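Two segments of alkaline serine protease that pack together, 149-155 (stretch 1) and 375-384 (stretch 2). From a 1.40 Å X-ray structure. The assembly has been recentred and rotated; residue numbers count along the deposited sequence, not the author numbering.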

ATOM      1  N   ASN A 149      -9.010   5.355 -27.264  1.00 14.08           N
ATOM      2  CA  ASN A 149      -8.776   6.768 -27.538  1.00 14.62           C
ATOM      3  C   ASN A 149      -7.429   7.209 -26.977  1.00 14.24           C
ATOM      4  O   ASN A 149      -7.019   8.352 -27.164  1.00 16.49           O
ATOM      5  N   GLY A 150      -6.749   6.305 -26.274  1.00 12.95           N
ATOM      6  CA  GLY A 150      -5.441   6.637 -25.734  1.00 12.69           C
ATOM      7  C   GLY A 150      -5.314   6.848 -24.236  1.00 12.98           C
ATOM      8  O   GLY A 150      -4.277   7.324 -23.772  1.00 12.57           O
ATOM      9  N   VAL A 151      -6.347   6.501 -23.474  1.00 12.31           N
ATOM     10  CA  VAL A 151      -6.300   6.662 -22.021  1.00 11.83           C
ATOM     11  C   VAL A 151      -5.957   5.338 -21.349  1.00 11.09           C
ATOM     12  O   VAL A 151      -6.639   4.335 -21.563  1.00 11.91           O
ATOM     13  N   LEU A 152      -4.898   5.334 -20.544  1.00 10.11           N
ATOM     14  CA  LEU A 152      -4.477   4.124 -19.841  1.00  9.81           C
ATOM     15  C   LEU A 152      -5.303   3.968 -18.566  1.00 10.52           C
ATOM     16  O   LEU A 152      -5.330   4.864 -17.716  1.00  9.94           O
ATOM     17  N   LEU A 153      -5.974   2.825 -18.445  1.00  9.76           N
ATOM     18  CA  LEU A 153      -6.827   2.527 -17.300  1.00  9.34           C
ATOM     19  C   LEU A 153      -6.197   1.448 -16.425  1.00  8.92           C
ATOM     20  O   LEU A 153      -5.819   0.379 -16.913  1.00  9.87           O
ATOM     21  N   ILE A 154      -6.103   1.728 -15.128  1.00  9.36           N
ATOM     22  CA  ILE A 154      -5.492   0.809 -14.174  1.00  9.34           C
ATOM     23  C   ILE A 154      -6.372   0.705 -12.927  1.00  8.76           C
ATOM     24  O   ILE A 154      -6.850   1.717 -12.421  1.00  8.79           O
ATOM     25  N   ALA A 155      -6.590  -0.516 -12.440  1.00  7.90           N
ATOM     26  CA  ALA A 155      -7.441  -0.717 -11.270  1.00  8.23           C
ATOM     27  C   ALA A 155      -7.037  -1.907 -10.406  1.00  7.71           C
ATOM     28  O   ALA A 155      -6.323  -2.809 -10.851  1.00  9.04           O
ATOM     29  N   VAL A 375       1.651   1.029  -9.533  1.00  8.61           N
ATOM     30  CA  VAL A 375       1.611   0.718 -10.957  1.00  8.89           C
ATOM     31  C   VAL A 375       1.228   1.918 -11.820  1.00  8.31           C
ATOM     32  O   VAL A 375       1.883   2.193 -12.825  1.00  8.63           O
ATOM     33  N   SER A 376       0.180   2.639 -11.435  1.00  8.87           N
ATOM     34  CA  SER A 376      -0.241   3.797 -12.215  1.00  8.91           C
ATOM     35  C   SER A 376       0.757   4.943 -12.078  1.00  8.98           C
ATOM     36  O   SER A 376       0.956   5.712 -13.018  1.00  8.47           O
ATOM     37  N   GLY A 377       1.391   5.051 -10.913  1.00  8.67           N
ATOM     38  CA  GLY A 377       2.382   6.093 -10.713  1.00  9.49           C
ATOM     39  C   GLY A 377       3.567   5.825 -11.624  1.00  9.90           C
ATOM     40  O   GLY A 377       4.050   6.726 -12.310  1.00  9.51           O
ATOM     41  N   VAL A 378       4.031   4.578 -11.639  1.00  9.09           N
ATOM     42  CA  VAL A 378       5.156   4.197 -12.486  1.00  9.88           C
ATOM     43  C   VAL A 378       4.786   4.315 -13.960  1.00  9.69           C
ATOM     44  O   VAL A 378       5.601   4.733 -14.777  1.00 10.58           O
ATOM     45  N   ALA A 379       3.555   3.947 -14.303  1.00  9.67           N
ATOM     46  CA  ALA A 379       3.108   4.031 -15.690  1.00  9.25           C
ATOM     47  C   ALA A 379       3.212   5.472 -16.174  1.00  9.68           C
ATOM     48  O   ALA A 379       3.687   5.740 -17.278  1.00 10.03           O
ATOM     49  N   THR A 380       2.770   6.399 -15.334  1.00 10.34           N
ATOM     50  CA  THR A 380       2.808   7.816 -15.666  1.00  9.74           C
ATOM     51  C   THR A 380       4.254   8.295 -15.799  1.00 10.74           C
ATOM     52  O   THR A 380       4.597   9.013 -16.741  1.00  9.98           O
ATOM     53  N   LEU A 381       5.096   7.887 -14.855  1.00  9.45           N
ATOM     54  CA  LEU A 381       6.508   8.264 -14.860  1.00 11.10           C
ATOM     55  C   LEU A 381       7.210   7.784 -16.128  1.00 12.01           C
ATOM     56  O   LEU A 381       7.895   8.553 -16.803  1.00 12.71           O
ATOM     57  N   VAL A 382       7.035   6.508 -16.448  1.00 12.00           N
ATOM     58  CA  VAL A 382       7.652   5.930 -17.632  1.00 12.86           C
ATOM     59  C   VAL A 382       7.119   6.592 -18.898  1.00 12.25           C
ATOM     60  O   VAL A 382       7.879   6.912 -19.811  1.00 13.75           O
ATOM     61  N   TRP A 383       5.810   6.810 -18.945  1.00 12.61           N
ATOM     62  CA  TRP A 383       5.184   7.425 -20.106  1.00 11.81           C
ATOM     63  C   TRP A 383       5.701   8.844 -20.352  1.00 12.49           C
ATOM     64  O   TRP A 383       5.763   9.293 -21.495  1.00 12.98           O
ATOM     65  N   SER A 384       6.074   9.549 -19.286  1.00 12.69           N
ATOM     66  CA  SER A 384       6.563  10.920 -19.434  1.00 12.78           C
ATOM     67  C   SER A 384       7.842  10.998 -20.263  1.00 13.53           C
ATOM     68  O   SER A 384       8.152  12.047 -20.832  1.00 13.65           O
TER

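Strand 152-155 runs nearly antiparallel to helix 375-384 (158° between their N-to-C directions, axes 9.3 Å apart at closest approach), and the contact, 271 Å² summed over both sides, is mainly apolar. Strand alternation selects the inward residues: Leu152 and Ile154 have CA-to-CB bonds toward the helix, whereas Leu153 lies out of reach. On the helix, Val375, Ala379 and Trp383 recur every four residues and point toward the strand.

Ile154 (chi1 m, chi2 t) covers one end. Its CG2 lies 4.0 Å from Val375 CG1 (Val375 chi1 t), while its CD1 reaches Ala379 CB at 3.9 Å and Ser376 CA at 3.5 Å, a close approach to the helix backbone. Leu152 (chi1 t, chi2 p) places CD2 3.7 Å from Ala379 CB, so the small alanine meets both inward strand side chains, Leu152 and Ile154. Leu152 CB also sits 3.9 Å from Trp383 CZ3, oblique to the ring.

Trp383 (chi1 t, chi2 -8°) carries its indole to the loop before the strand, where Gly150 O approaches CH2 at 3.5 Å, at the ring edge and near its plane.

No hydrogen bond crosses the interface. The side-chain polar atoms of Ser376, Thr380 and Trp383 have partners away from the interface: Thr380 OG1 (chi1 m) donates to Ser376 O within the helix at 2.8 Å, and Ser376 OG and Trp383 NE1 bond elsewhere in the structure.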

ATOM      1  CB  ASN A 149      -9.884   7.644 -26.945  1.00 15.72           C
ATOM      2  CG  ASN A 149     -11.175   7.567 -27.737  1.00 16.18           C
ATOM      3  OD1 ASN A 149     -11.183   7.139 -28.890  1.00 18.88           O
ATOM      4  ND2 ASN A 149     -12.272   8.000 -27.124  1.00 19.52           N
ATOM      5  CB  VAL A 151      -7.652   7.162 -21.472  1.00 11.62           C
ATOM      6  CG1 VAL A 151      -7.569   7.332 -19.958  1.00 11.19           C
ATOM      7  CG2 VAL A 151      -8.029   8.472 -22.138  1.00 13.63           C
ATOM      8  CB  LEU A 152      -2.982   4.196 -19.500  1.00  9.62           C
ATOM      9  CG  LEU A 152      -2.337   2.984 -18.817  1.00 10.12           C
ATOM     10  CD1 LEU A 152      -2.436   1.755 -19.709  1.00 10.87           C
ATOM     11  CD2 LEU A 152      -0.876   3.294 -18.522  1.00 11.15           C
ATOM     12  CB  LEU A 153      -8.202   2.066 -17.791  1.00  9.18           C
ATOM     13  CG  LEU A 153      -8.885   2.992 -18.804  1.00  9.55           C
ATOM     14  CD1 LEU A 153     -10.165   2.344 -19.303  1.00 10.54           C
ATOM     15  CD2 LEU A 153      -9.175   4.347 -18.166  1.00 11.56           C
ATOM     16  CB  ILE A 154      -4.078   1.319 -13.796  1.00  8.89           C
ATOM     17  CG1 ILE A 154      -3.224   1.432 -15.066  1.00  8.14           C
ATOM     18  CG2 ILE A 154      -3.420   0.386 -12.793  1.00  9.40           C
ATOM     19  CD1 ILE A 154      -1.912   2.169 -14.873  1.00  9.07           C
ATOM     20  CB  ALA A 155      -8.893  -0.866 -11.713  1.00  8.12           C
ATOM     21  CB  VAL A 375       0.637  -0.463 -11.233  1.00  8.67           C
ATOM     22  CG1 VAL A 375       0.479  -0.685 -12.731  1.00 10.38           C
ATOM     23  CG2 VAL A 375       1.169  -1.729 -10.576  1.00 10.38           C
ATOM     24  CB  SER A 376      -1.648   4.250 -11.800  1.00 10.45           C
ATOM     25  OG  SER A 376      -1.708   4.603 -10.431  1.00  9.33           O
ATOM     26  CB  VAL A 378       5.623   2.751 -12.190  1.00  9.78           C
ATOM     27  CG1 VAL A 378       6.543   2.254 -13.300  1.00 11.09           C
ATOM     28  CG2 VAL A 378       6.354   2.710 -10.858  1.00 11.87           C
ATOM     29  CB  ALA A 379       1.666   3.539 -15.810  1.00  9.38           C
ATOM     30  CB  THR A 380       2.083   8.646 -14.581  1.00 10.90           C
ATOM     31  OG1 THR A 380       0.743   8.156 -14.423  1.00  9.88           O
ATOM     32  CG2 THR A 380       2.026  10.112 -14.974  1.00 10.13           C
ATOM     33  CB  LEU A 381       7.206   7.683 -13.628  1.00 11.93           C
ATOM     34  CG  LEU A 381       8.728   7.849 -13.532  1.00 11.09           C
ATOM     35  CD1 LEU A 381       9.111   9.326 -13.572  1.00 12.62           C
ATOM     36  CD2 LEU A 381       9.211   7.205 -12.240  1.00 12.76           C
ATOM     37  CB  VAL A 382       7.392   4.409 -17.694  1.00 13.33           C
ATOM     38  CG1 VAL A 382       7.861   3.848 -19.028  1.00 16.52           C
ATOM     39  CG2 VAL A 382       8.116   3.718 -16.550  1.00 14.48           C
ATOM     40  CB  TRP A 383       3.665   7.460 -19.916  1.00 11.18           C
ATOM     41  CG  TRP A 383       2.866   7.536 -21.186  1.00 11.74           C
ATOM     42  CD1 TRP A 383       3.337   7.723 -22.457  1.00 11.94           C
ATOM     43  CD2 TRP A 383       1.444   7.422 -21.299  1.00 11.54           C
ATOM     44  NE1 TRP A 383       2.293   7.728 -23.354  1.00 12.92           N
ATOM     45  CE2 TRP A 383       1.120   7.546 -22.669  1.00 12.14           C
ATOM     46  CE3 TRP A 383       0.410   7.225 -20.373  1.00 11.96           C
ATOM     47  CZ2 TRP A 383      -0.197   7.478 -23.137  1.00 12.07           C
ATOM     48  CZ3 TRP A 383      -0.900   7.159 -20.839  1.00 12.12           C
ATOM     49  CH2 TRP A 383      -1.191   7.287 -22.210  1.00 11.88           C
ATOM     50  CB  SER A 384       6.788  11.576 -18.065  1.00 12.58           C
ATOM     51  OG  SER A 384       7.938  11.070 -17.412  1.00 11.60           O
TER